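Side-chain contact in protelomerase (Agrobacterium tumefaciens, PDB 4F43), which probably resolves replicated telomeres of the linear chromosome by cutting and rejoining DNA, generating and protecting its hairpin ends: residues L135-D139 with P140-G144. The protein carries 1 engineered substitution. Numbering follows the deposited sequence.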
loop_
_atom_site.group_PDB
_atom_site.type_symbol
_atom_site.label_atom_id
_atom_site.label_comp_id
_atom_site.label_asym_id
_atom_site.label_seq_id
_atom_site.Cartn_x
_atom_site.Cartn_y
_atom_site.Cartn_z
ATOM N N LEU A 135 7.299 -16.228 11.919
ATOM C CA LEU A 135 7.543 -15.338 13.050
ATOM C C LEU A 135 8.770 -15.759 13.863
ATOM O O LEU A 135 9.359 -14.949 14.578
ATOM C CB LEU A 135 6.315 -15.290 13.960
ATOM C CG LEU A 135 5.722 -13.910 14.240
ATOM C CD1 LEU A 135 5.318 -13.236 12.940
ATOM C CD2 LEU A 135 4.534 -14.015 15.183
ATOM N N LYS A 136 9.151 -17.028 13.748
ATOM C CA LYS A 136 10.267 -17.569 14.519
ATOM C C LYS A 136 11.510 -17.802 13.662
ATOM O O LYS A 136 12.500 -18.361 14.132
ATOM C CB LYS A 136 9.847 -18.867 15.211
ATOM C CG LYS A 136 8.736 -18.675 16.231
ATOM C CD LYS A 136 7.890 -19.925 16.378
ATOM C CE LYS A 136 6.724 -19.689 17.322
ATOM N NZ LYS A 136 5.776 -20.836 17.326
ATOM N N SER A 137 11.456 -17.370 12.407
ATOM C CA SER A 137 12.596 -17.506 11.507
ATOM C C SER A 137 13.671 -16.477 11.842
ATOM O O SER A 137 13.427 -15.537 12.596
ATOM C CB SER A 137 12.153 -17.350 10.052
ATOM O OG SER A 137 13.248 -17.500 9.164
ATOM N N SER A 138 14.860 -16.661 11.278
ATOM C CA SER A 138 15.966 -15.738 11.512
ATOM C C SER A 138 16.193 -14.834 10.305
ATOM O O SER A 138 16.979 -13.890 10.362
ATOM C CB SER A 138 17.247 -16.503 11.847
ATOM O OG SER A 138 17.641 -17.332 10.769
ATOM N N ASP A 139 15.501 -15.134 9.211
ATOM C CA ASP A 139 15.568 -14.314 8.010
ATOM C C ASP A 139 14.538 -13.192 8.110
ATOM O O ASP A 139 13.335 -13.456 8.115
ATOM C CB ASP A 139 15.314 -15.173 6.769
ATOM C CG ASP A 139 15.370 -14.373 5.480
ATOM O OD1 ASP A 139 16.097 -13.359 5.434
ATOM O OD2 ASP A 139 14.687 -14.763 4.509
ATOM N N PRO A 140 15.011 -11.937 8.196
ATOM C CA PRO A 140 14.168 -10.751 8.404
ATOM C C PRO A 140 13.018 -10.640 7.404
ATOM O O PRO A 140 11.951 -10.133 7.753
ATOM C CB PRO A 140 15.149 -9.592 8.213
ATOM C CG PRO A 140 16.467 -10.161 8.594
ATOM C CD PRO A 140 16.439 -11.582 8.108
ATOM N N LEU A 141 13.239 -11.111 6.180
ATOM C CA LEU A 141 12.195 -11.125 5.163
ATOM C C LEU A 141 11.037 -12.016 5.600
ATOM O O LEU A 141 9.872 -11.611 5.550
ATOM C CB LEU A 141 12.758 -11.622 3.830
ATOM C CG LEU A 141 11.798 -11.624 2.639
ATOM C CD1 LEU A 141 11.472 -10.201 2.214
ATOM C CD2 LEU A 141 12.380 -12.415 1.478
ATOM N N MET A 142 11.371 -13.228 6.035
ATOM C CA MET A 142 10.378 -14.189 6.501
ATOM C C MET A 142 9.607 -13.649 7.700
ATOM O O MET A 142 8.379 -13.745 7.750
ATOM C CB MET A 142 11.046 -15.517 6.867
ATOM C CG MET A 142 11.724 -16.221 5.703
ATOM S SD MET A 142 10.585 -16.604 4.360
ATOM C CE MET A 142 11.626 -17.613 3.311
ATOM N N ILE A 143 10.335 -13.084 8.660
ATOM C CA ILE A 143 9.726 -12.457 9.826
ATOM C C ILE A 143 8.763 -11.362 9.384
ATOM O O ILE A 143 7.690 -11.192 9.966
ATOM C CB ILE A 143 10.788 -11.845 10.760
ATOM C CG1 ILE A 143 11.830 -12.893 11.150
ATOM C CG2 ILE A 143 10.136 -11.254 12.001
ATOM C CD1 ILE A 143 12.882 -12.374 12.104
ATOM N N GLY A 144 9.151 -10.630 8.345
ATOM C CA GLY A 144 8.303 -9.602 7.773
ATOM C C GLY A 144 7.010 -10.169 7.218
ATOM O O GLY A 144 5.931 -9.653 7.501
#
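Ile143 N donates to Asp139 O over 3.1 Å. Asp139 is the N-cap residue of helix 140-151, and this bond closes the first turn. Residues 135-139 come off helix 124-134 and bend back, so that the CA atoms of Leu135 and Ile143 lie 4.8 Å apart. Within the bend, Asp139 N donates to Ser137 OG over 3.3 Å. The hydroxyl reaches that N-H with OG anti to its own backbone N (chi1 -179°). The same OG rests alongside Met142 CB at 3.7 Å. Asp139 OD2 lies 3.5 Å from Met142 CG, and the Asp139 side chain lies beside that of Leu141, pointing the same way. Ile143 turns its CG1 branch toward the bend, bringing CD1 to 3.2 Å from Ser137 O. Ser137 O takes a weak hydrogen bond from Arg215. Ile143 and Leu135 both pack on Ala212 of helix 206-217, while Leu141 faces helix 230-248. The Ser137 bond makes an ST turn, leading directly into a helix whose first residue is Pro140. Together they form the short connection between helices 124-134 and 140-151 in the telomere resolvase catalytic domain, about 10 Å from the hairpin DNA at the nearest atoms.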